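Local coordinates for segregation protein (Thermus thermophilus, PDB 1WCV) that hydrolyses ATP and cooperatively binds double-stranded DNA in an ATP-dependent fashion to form nucleoprotein filaments, probably for chromosome partitioning, at residues Lys5-Ala10 / Leu107-Tyr112; Val201-Ile206 / Ala239-Ala244; Gly91-Leu96 / Leu123-Leu128. All blocks are in the same frame, centred on the assembly; numbering follows the deposited sequence.

Contact 1. Residues Lys5-Ala10 / Leu107-Tyr112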
loop_
_atom_site.group_PDB
_atom_site.type_symbol
_atom_site.label_atom_id
_atom_site.label_comp_id
_atom_site.label_asym_id
_atom_site.label_seq_id
_atom_site.Cartn_x
_atom_site.Cartn_y
_atom_site.Cartn_z
ATOM N N LYS A 5 -11.660 19.584 -9.011
ATOM C CA LYS A 5 -12.219 18.371 -8.348
ATOM C C LYS A 5 -12.290 17.202 -9.328
ATOM O O LYS A 5 -13.043 17.244 -10.301
ATOM C CB LYS A 5 -13.622 18.669 -7.806
ATOM C CG LYS A 5 -14.235 17.537 -6.989
ATOM C CD LYS A 5 -13.450 17.284 -5.707
ATOM C CE LYS A 5 -14.023 16.106 -4.930
ATOM N NZ LYS A 5 -13.236 15.809 -3.698
ATOM N N VAL A 6 -11.504 16.162 -9.067
ATOM C CA VAL A 6 -11.488 14.983 -9.929
ATOM C C VAL A 6 -12.764 14.177 -9.734
ATOM O O VAL A 6 -13.025 13.655 -8.652
ATOM C CB VAL A 6 -10.264 14.082 -9.630
ATOM C CG1 VAL A 6 -10.308 12.831 -10.496
ATOM C CG2 VAL A 6 -8.975 14.855 -9.897
ATOM N N ARG A 7 -13.561 14.084 -10.790
ATOM C CA ARG A 7 -14.813 13.342 -10.747
ATOM C C ARG A 7 -14.761 12.223 -11.786
ATOM O O ARG A 7 -15.228 11.106 -11.548
ATOM C CB ARG A 7 -15.982 14.290 -11.037
ATOM C CG ARG A 7 -17.333 13.812 -10.532
ATOM C CD ARG A 7 -18.380 14.912 -10.663
ATOM N NE ARG A 7 -18.574 15.292 -12.055
ATOM C CZ ARG A 7 -19.245 14.566 -12.941
ATOM N NH1 ARG A 7 -19.360 14.990 -14.191
ATOM N NH2 ARG A 7 -19.823 13.431 -12.574
ATOM N N ARG A 8 -14.177 12.529 -12.941
ATOM C CA ARG A 8 -14.045 11.557 -14.021
ATOM C C ARG A 8 -12.635 10.990 -14.037
ATOM O O ARG A 8 -11.655 11.735 -14.102
ATOM C CB ARG A 8 -14.343 12.208 -15.369
ATOM C CG ARG A 8 -15.784 12.644 -15.520
ATOM C CD ARG A 8 -15.969 13.436 -16.790
ATOM N NE ARG A 8 -17.341 13.899 -16.954
ATOM C CZ ARG A 8 -17.718 14.775 -17.876
ATOM N NH1 ARG A 8 -18.987 15.147 -17.963
ATOM N NH2 ARG A 8 -16.819 15.286 -18.706
ATOM N N ILE A 9 -12.549 9.666 -13.980
ATOM C CA ILE A 9 -11.269 8.981 -13.970
ATOM C C ILE A 9 -11.172 8.008 -15.136
ATOM O O ILE A 9 -12.007 7.114 -15.297
ATOM C CB ILE A 9 -11.085 8.202 -12.640
ATOM C CG1 ILE A 9 -11.154 9.177 -11.460
ATOM C CG2 ILE A 9 -9.762 7.460 -12.642
ATOM C CD1 ILE A 9 -11.223 8.495 -10.096
ATOM N N ALA A 10 -10.146 8.190 -15.957
ATOM C CA ALA A 10 -9.938 7.314 -17.090
ATOM C C ALA A 10 -8.951 6.233 -16.674
ATOM O O ALA A 10 -7.976 6.516 -15.977
ATOM C CB ALA A 10 -9.368 8.103 -18.274
ATOM N N LEU A 107 -21.284 13.504 -22.048
ATOM C CA LEU A 107 -21.322 12.877 -20.731
ATOM C C LEU A 107 -22.075 13.714 -19.706
ATOM O O LEU A 107 -21.468 14.393 -18.879
ATOM C CB LEU A 107 -19.901 12.621 -20.217
ATOM C CG LEU A 107 -19.111 11.467 -20.834
ATOM C CD1 LEU A 107 -17.675 11.521 -20.343
ATOM C CD2 LEU A 107 -19.758 10.140 -20.464
ATOM N N ARG A 108 -23.400 13.670 -19.762
ATOM C CA ARG A 108 -24.212 14.413 -18.809
ATOM C C ARG A 108 -24.425 13.511 -17.595
ATOM O O ARG A 108 -25.524 13.025 -17.341
ATOM C CB ARG A 108 -25.549 14.802 -19.447
ATOM C CG ARG A 108 -25.398 15.756 -20.626
ATOM C CD ARG A 108 -26.745 16.153 -21.209
ATOM N NE ARG A 108 -27.463 15.013 -21.775
ATOM C CZ ARG A 108 -28.681 15.087 -22.305
ATOM N NH1 ARG A 108 -29.261 13.999 -22.798
ATOM N NH2 ARG A 108 -29.320 16.249 -22.341
ATOM N N ASP A 109 -23.339 13.300 -16.857
ATOM C CA ASP A 109 -23.324 12.446 -15.674
ATOM C C ASP A 109 -23.268 13.237 -14.371
ATOM O O ASP A 109 -22.766 12.740 -13.363
ATOM C CB ASP A 109 -22.108 11.526 -15.736
ATOM C CG ASP A 109 -20.819 12.290 -15.994
ATOM O OD1 ASP A 109 -20.709 13.447 -15.538
ATOM O OD2 ASP A 109 -19.910 11.736 -16.644
ATOM N N GLU A 110 -23.777 14.463 -14.388
ATOM C CA GLU A 110 -23.757 15.298 -13.195
ATOM C C GLU A 110 -24.415 14.644 -11.982
ATOM O O GLU A 110 -24.240 15.104 -10.856
ATOM C CB GLU A 110 -24.412 16.656 -13.480
ATOM C CG GLU A 110 -25.689 16.604 -14.306
ATOM C CD GLU A 110 -25.429 16.329 -15.778
ATOM O OE1 GLU A 110 -24.586 17.030 -16.381
ATOM O OE2 GLU A 110 -26.075 15.419 -16.337
ATOM N N GLY A 111 -25.155 13.564 -12.207
ATOM C CA GLY A 111 -25.812 12.886 -11.103
ATOM C C GLY A 111 -24.936 11.894 -10.352
ATOM O O GLY A 111 -25.364 11.304 -9.360
ATOM N N TYR A 112 -23.705 11.704 -10.819
ATOM C CA TYR A 112 -22.791 10.767 -10.176
ATOM C C TYR A 112 -21.667 11.459 -9.413
ATOM O O TYR A 112 -21.299 12.593 -9.712
ATOM C CB TYR A 112 -22.187 9.828 -11.226
ATOM C CG TYR A 112 -23.196 8.934 -11.908
ATOM C CD1 TYR A 112 -23.688 7.797 -11.274
ATOM C CD2 TYR A 112 -23.684 9.241 -13.182
ATOM C CE1 TYR A 112 -24.639 6.987 -11.884
ATOM C CE2 TYR A 112 -24.637 8.438 -13.803
ATOM C CZ TYR A 112 -25.111 7.312 -13.148
ATOM O OH TYR A 112 -26.056 6.514 -13.749
#
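R7, just before strand 8-11, and R8, its first residue, both reach D109 and form with it a salt-bridge network. D109 opens a type I beta turn, D109 to Y112, that leads from helix 102-106 to strand 114-118, the parallel neighbour of strand 8-11 in the central sheet of this P-loop fold. A psi of -39° at R7 breaks the extended path, and both arginines start out toward the turn. R7 and D109 meet tip to tip, guanidinium and carboxylate planes 72° apart. NH1 of R7 lies 2.5 Å from OD1 of D109, a salt bridge whose modelled length is doubtfully short. NH2 of R7 adds weak bonds: one to the same OD1, one to the D109 carbonyl O at 3.1 Å and one to Y112 O at 3.3 Å, so this arginine also meets the turn backbone at both ends, though weakly. R8 crosses D109 obliquely and holds it more loosely, with weak bonds from NH1 to OD1 (3.4 Å) and from NE to OD2. OD1 thus receives N-H groups from both arginines, which would be expected to keep the buried carboxylate ionised. Outside the contact, E135 OE1 accepts the backbone N-H of R7 and of R8, and Y112 OH is hydrogen-bonded to H81 ND1. CB of L107 sits over one face of the R8 guanidinium, 3.5 Å above the plane and nearer its margin than its centre.

Contact 2. Residues Val201-Ile206 / Ala239-Ala244; sequences VFWTVI and AEEVMA
This is a buried carboxylate-to-backbone contact in which E241, on the C-terminal helix 230-246, grips the segment 201-206 that runs toward helix 210-218. E241 sends its CG anti to the backbone N (chi1 -160°) and stays extended beyond it, bringing the carboxylate up to two consecutive amides. The N-H of W203 meets the syn lone pair of E241 OE2 at 2.8 Å, nearly straight at 165°. The next amide, T204 N, uses the syn lone pair of OE1 at 2.9 Å. OE1 accepts once more: T204 OG1 donates to it over 2.7 Å, close to the line of the C-O bond. F202 turns its ring edge to the same group, CD1 3.6 Å from CD of E241, with ring and carboxylate planes 83° apart. Farther round that ring, CZ packs on CG2 of V242 at 3.8 Å. R245, one helical turn on, forms a cation-pi contact with F202 and a long, weak ion pair with E241 OE2. W203 and E241 also pack on E241 and W203 of the second subunit, so the grip lies at the subunit interface. Three donors spread over both oxygens fix the carboxylate's rotation and would favour its ionised form; a single buried carboxylate thus holds two consecutive amides and a hydroxyl of the chain just ahead of P207, an ATP- and ADP-binding residue.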
loop_
_atom_site.group_PDB
_atom_site.type_symbol
_atom_site.label_atom_id
_atom_site.label_comp_id
_atom_site.label_asym_id
_atom_site.label_seq_id
_atom_site.Cartn_x
_atom_site.Cartn_y
_atom_site.Cartn_z
ATOM N N VAL A 201 3.359 6.129 -8.238
ATOM C CA VAL A 201 2.927 4.735 -8.174
ATOM C C VAL A 201 2.150 4.482 -6.896
ATOM O O VAL A 201 2.633 4.798 -5.803
ATOM C CB VAL A 201 4.144 3.782 -8.208
ATOM C CG1 VAL A 201 3.673 2.321 -8.289
ATOM C CG2 VAL A 201 5.051 4.141 -9.393
ATOM N N PHE A 202 0.938 3.943 -7.032
ATOM C CA PHE A 202 0.119 3.630 -5.865
ATOM C C PHE A 202 0.872 2.625 -5.003
ATOM O O PHE A 202 1.581 1.769 -5.524
ATOM C CB PHE A 202 -1.200 2.985 -6.283
ATOM C CG PHE A 202 -2.203 3.943 -6.854
ATOM C CD1 PHE A 202 -2.881 4.837 -6.022
ATOM C CD2 PHE A 202 -2.514 3.921 -8.216
ATOM C CE1 PHE A 202 -3.852 5.686 -6.530
ATOM C CE2 PHE A 202 -3.491 4.774 -8.739
ATOM C CZ PHE A 202 -4.162 5.658 -7.895
ATOM N N TRP A 203 0.702 2.731 -3.688
ATOM C CA TRP A 203 1.329 1.797 -2.768
ATOM C C TRP A 203 0.588 0.464 -2.794
ATOM O O TRP A 203 1.183 -0.586 -2.588
ATOM C CB TRP A 203 1.340 2.373 -1.351
ATOM C CG TRP A 203 2.432 3.367 -1.184
ATOM C CD1 TRP A 203 2.301 4.721 -1.062
ATOM C CD2 TRP A 203 3.838 3.102 -1.234
ATOM N NE1 TRP A 203 3.539 5.315 -1.040
ATOM C CE2 TRP A 203 4.500 4.347 -1.147
ATOM C CE3 TRP A 203 4.603 1.935 -1.350
ATOM C CZ2 TRP A 203 5.894 4.457 -1.176
ATOM C CZ3 TRP A 203 5.987 2.045 -1.378
ATOM C CH2 TRP A 203 6.615 3.300 -1.292
ATOM N N THR A 204 -0.718 0.509 -3.044
ATOM C CA THR A 204 -1.496 -0.720 -3.122
ATOM C C THR A 204 -1.147 -1.387 -4.450
ATOM O O THR A 204 -1.159 -0.749 -5.501
ATOM C CB THR A 204 -3.010 -0.437 -3.099
ATOM O OG1 THR A 204 -3.336 0.312 -1.925
ATOM C CG2 THR A 204 -3.802 -1.746 -3.113
ATOM N N VAL A 205 -0.837 -2.672 -4.391
ATOM C CA VAL A 205 -0.482 -3.434 -5.570
ATOM C C VAL A 205 -1.474 -4.577 -5.673
ATOM O O VAL A 205 -1.800 -5.190 -4.654
ATOM C CB VAL A 205 0.955 -3.988 -5.415
ATOM C CG1 VAL A 205 1.270 -5.015 -6.508
ATOM C CG2 VAL A 205 1.946 -2.846 -5.483
ATOM N N ILE A 206 -1.966 -4.857 -6.883
ATOM C CA ILE A 206 -2.922 -5.947 -7.080
ATOM C C ILE A 206 -2.152 -7.228 -7.412
ATOM O O ILE A 206 -1.405 -7.290 -8.390
ATOM C CB ILE A 206 -3.919 -5.641 -8.229
ATOM C CG1 ILE A 206 -4.471 -4.215 -8.084
ATOM C CG2 ILE A 206 -5.078 -6.642 -8.180
ATOM C CD1 ILE A 206 -5.183 -3.955 -6.761
ATOM N N ALA A 239 -9.415 1.415 -3.544
ATOM C CA ALA A 239 -10.489 2.401 -3.600
ATOM C C ALA A 239 -10.218 3.484 -2.559
ATOM O O ALA A 239 -10.461 4.667 -2.797
ATOM C CB ALA A 239 -11.844 1.731 -3.347
ATOM N N GLU A 240 -9.701 3.076 -1.403
ATOM C CA GLU A 240 -9.381 4.031 -0.344
ATOM C C GLU A 240 -8.196 4.908 -0.760
ATOM O O GLU A 240 -8.190 6.114 -0.520
ATOM C CB GLU A 240 -9.036 3.291 0.958
ATOM C CG GLU A 240 -10.209 2.568 1.604
ATOM C CD GLU A 240 -9.810 1.810 2.860
ATOM O OE1 GLU A 240 -8.995 0.869 2.764
ATOM O OE2 GLU A 240 -10.306 2.157 3.950
ATOM N N GLU A 241 -7.193 4.303 -1.391
ATOM C CA GLU A 241 -6.030 5.063 -1.803
ATOM C C GLU A 241 -6.411 6.015 -2.932
ATOM O O GLU A 241 -5.932 7.150 -2.990
ATOM C CB GLU A 241 -4.887 4.132 -2.229
ATOM C CG GLU A 241 -3.534 4.840 -2.183
ATOM C CD GLU A 241 -2.374 3.963 -2.587
ATOM O OE1 GLU A 241 -2.564 2.734 -2.743
ATOM O OE2 GLU A 241 -1.263 4.517 -2.738
ATOM N N VAL A 242 -7.283 5.559 -3.825
ATOM C CA VAL A 242 -7.730 6.419 -4.907
ATOM C C VAL A 242 -8.519 7.598 -4.332
ATOM O O VAL A 242 -8.306 8.740 -4.734
ATOM C CB VAL A 242 -8.608 5.645 -5.918
ATOM C CG1 VAL A 242 -9.418 6.634 -6.778
ATOM C CG2 VAL A 242 -7.718 4.780 -6.821
ATOM N N MET A 243 -9.421 7.342 -3.386
ATOM C CA MET A 243 -10.179 8.455 -2.807
ATOM C C MET A 243 -9.258 9.437 -2.088
ATOM O O MET A 243 -9.491 10.643 -2.105
ATOM C CB MET A 243 -11.255 7.965 -1.837
ATOM C CG MET A 243 -12.517 7.454 -2.507
ATOM S SD MET A 243 -13.093 8.492 -3.897
ATOM C CE MET A 243 -13.296 10.137 -3.118
ATOM N N ALA A 244 -8.213 8.920 -1.447
ATOM C CA ALA A 244 -7.266 9.782 -0.755
ATOM C C ALA A 244 -6.592 10.714 -1.765
ATOM O O ALA A 244 -6.407 11.899 -1.502
ATOM C CB ALA A 244 -6.224 8.941 -0.039
#

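Contact 3. Residues Gly91-Leu96 / Leu123-Leu128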
loop_
_atom_site.group_PDB
_atom_site.type_symbol
_atom_site.label_atom_id
_atom_site.label_comp_id
_atom_site.label_asym_id
_atom_site.label_seq_id
_atom_site.Cartn_x
_atom_site.Cartn_y
_atom_site.Cartn_z
ATOM N N GLY A 91 -18.317 2.107 -35.019
ATOM C CA GLY A 91 -18.785 3.154 -35.932
ATOM C C GLY A 91 -18.270 4.531 -35.529
ATOM O O GLY A 91 -17.402 5.097 -36.218
ATOM N N ALA A 92 -18.697 5.041 -34.371
ATOM C CA ALA A 92 -18.298 6.372 -33.894
ATOM C C ALA A 92 -16.799 6.712 -33.941
ATOM O O ALA A 92 -16.458 7.908 -34.108
ATOM C CB ALA A 92 -18.859 6.604 -32.476
ATOM N N THR A 93 -15.895 5.724 -33.821
ATOM C CA THR A 93 -14.450 5.990 -33.857
ATOM C C THR A 93 -14.010 6.614 -35.182
ATOM O O THR A 93 -13.101 7.468 -35.238
ATOM C CB THR A 93 -13.643 4.698 -33.578
ATOM O OG1 THR A 93 -12.915 4.873 -32.346
ATOM C CG2 THR A 93 -12.671 4.352 -34.734
ATOM N N VAL A 94 -14.662 6.187 -36.261
ATOM C CA VAL A 94 -14.369 6.747 -37.541
ATOM C C VAL A 94 -14.625 8.254 -37.393
ATOM O O VAL A 94 -13.735 9.052 -37.694
ATOM C CB VAL A 94 -15.250 6.140 -38.654
ATOM C CG1 VAL A 94 -15.306 7.136 -39.790
ATOM C CG2 VAL A 94 -14.649 4.805 -39.199
ATOM N N GLU A 95 -15.802 8.647 -36.877
ATOM C CA GLU A 95 -16.215 10.061 -36.668
ATOM C C GLU A 95 -15.637 10.799 -35.425
ATOM O O GLU A 95 -15.466 12.080 -35.419
ATOM C CB GLU A 95 -17.739 10.105 -36.587
ATOM C CG GLU A 95 -18.455 8.772 -36.910
ATOM C CD GLU A 95 -19.860 8.760 -36.371
ATOM O OE1 GLU A 95 -20.789 8.336 -37.111
ATOM O OE2 GLU A 95 -20.062 9.163 -35.192
ATOM N N LEU A 96 -15.365 10.036 -34.366
ATOM C CA LEU A 96 -14.799 10.612 -33.153
ATOM C C LEU A 96 -13.405 11.098 -33.483
ATOM O O LEU A 96 -12.878 11.977 -32.813
ATOM C CB LEU A 96 -14.749 9.588 -32.015
ATOM C CG LEU A 96 -16.110 9.176 -31.445
ATOM C CD1 LEU A 96 -15.894 8.274 -30.250
ATOM C CD2 LEU A 96 -16.923 10.399 -31.028
ATOM N N LEU A 123 -4.147 4.100 -27.866
ATOM C CA LEU A 123 -4.614 5.452 -28.150
ATOM C C LEU A 123 -5.430 5.559 -29.443
ATOM O O LEU A 123 -4.929 5.996 -30.481
ATOM C CB LEU A 123 -3.414 6.405 -28.221
ATOM C CG LEU A 123 -3.662 7.891 -27.952
ATOM C CD1 LEU A 123 -4.538 8.498 -29.036
ATOM C CD2 LEU A 123 -4.313 8.045 -26.588
ATOM N N SER A 124 -6.685 5.146 -29.379
ATOM C CA SER A 124 -7.571 5.227 -30.532
ATOM C C SER A 124 -8.410 6.478 -30.292
ATOM O O SER A 124 -8.250 7.147 -29.272
ATOM C CB SER A 124 -8.483 3.997 -30.588
ATOM O OG SER A 124 -9.428 4.019 -29.528
ATOM N N PRO A 125 -9.296 6.830 -31.231
ATOM C CA PRO A 125 -10.093 8.030 -30.965
ATOM C C PRO A 125 -10.905 7.882 -29.679
ATOM O O PRO A 125 -11.232 8.874 -29.033
ATOM C CB PRO A 125 -10.970 8.142 -32.211
ATOM C CG PRO A 125 -10.033 7.634 -33.294
ATOM C CD PRO A 125 -9.437 6.400 -32.636
ATOM N N LEU A 126 -11.226 6.644 -29.313
ATOM C CA LEU A 126 -11.990 6.392 -28.092
ATOM C C LEU A 126 -11.114 6.614 -26.870
ATOM O O LEU A 126 -11.573 7.142 -25.858
ATOM C CB LEU A 126 -12.561 4.970 -28.096
ATOM C CG LEU A 126 -13.912 4.888 -28.819
ATOM C CD1 LEU A 126 -14.267 3.452 -29.159
ATOM C CD2 LEU A 126 -14.976 5.519 -27.928
ATOM N N THR A 127 -9.848 6.228 -26.972
ATOM C CA THR A 127 -8.925 6.427 -25.862
ATOM C C THR A 127 -8.755 7.929 -25.693
ATOM O O THR A 127 -8.824 8.459 -24.585
ATOM C CB THR A 127 -7.546 5.824 -26.160
ATOM O OG1 THR A 127 -7.702 4.458 -26.557
ATOM C CG2 THR A 127 -6.645 5.900 -24.924
ATOM N N LEU A 128 -8.533 8.610 -26.812
ATOM C CA LEU A 128 -8.341 10.049 -26.788
ATOM C C LEU A 128 -9.575 10.749 -26.227
ATOM O O LEU A 128 -9.459 11.703 -25.465
ATOM C CB LEU A 128 -8.024 10.561 -28.197
ATOM C CG LEU A 128 -7.610 12.028 -28.335
ATOM C CD1 LEU A 128 -8.798 12.926 -28.098
ATOM C CD2 LEU A 128 -6.497 12.349 -27.349
#
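T93 and L96 of helix 89-96 press against P125 and L126, which open helix 125-133. The tight part centres on P125: its CG lies 3.6 Å from the T93 carbonyl O, while T93 OG1 comes near the CB and CD of the same ring. L126 continues the packing, crossing T93 at about a right angle, its CG 3.7 Å from T93 OG1. That CG stands anti to L126's own carbonyl carbon (chi1 -86°). The end of the side chain comes nearer to the other helix than its start does, and there CD2 of L126 meets CD1 of L96 at 3.7 Å. With an alanine here, CG and both methyls would be gone, and a gap would probably open beside T93 OG1 and L96 CD1, leaving L96 freer to turn. L96 is itself poorly ordered, and its CB touches CB of P125 at a slacker 4.1 Å; L65 of helix 61-65 also touches it. The looser side of helix 89-96 is the one bearing V94 and E95, which start away from P125 and L126, are exposed and touch a crystal neighbour. At the start of the other helix S124 is the N-cap, OG accepting weak bonds from L126 N and T127 N, and S124 N donates to T127 OG1 at 3.1 Å. This reciprocal pair is a capping box, here starting the helix that follows strand 114-118 in the P-loop NTPase fold.

Contacts 1 and 3 cross along the chain, their segments alternating within the AAA domain; their centres lie 20 Å apart and their nearest atoms about 6 Å. Contact 2 follows both in sequence, yet it touches contact 1 through the core, I9 CD1 packing on V242 CG1 at 4.2 Å. Contacts 2 and 3 lie on opposite sides of the chain's centre, centres 29 Å apart. Neither meets the ATP-binding K20 directly: its side chain is about 10 Å from that of L126 and about 12 Å from that of F202. The T204 side chain is about 7 Å from that of P207, which also binds ATP. Contact 1 lies away from the nucleotide-binding residues.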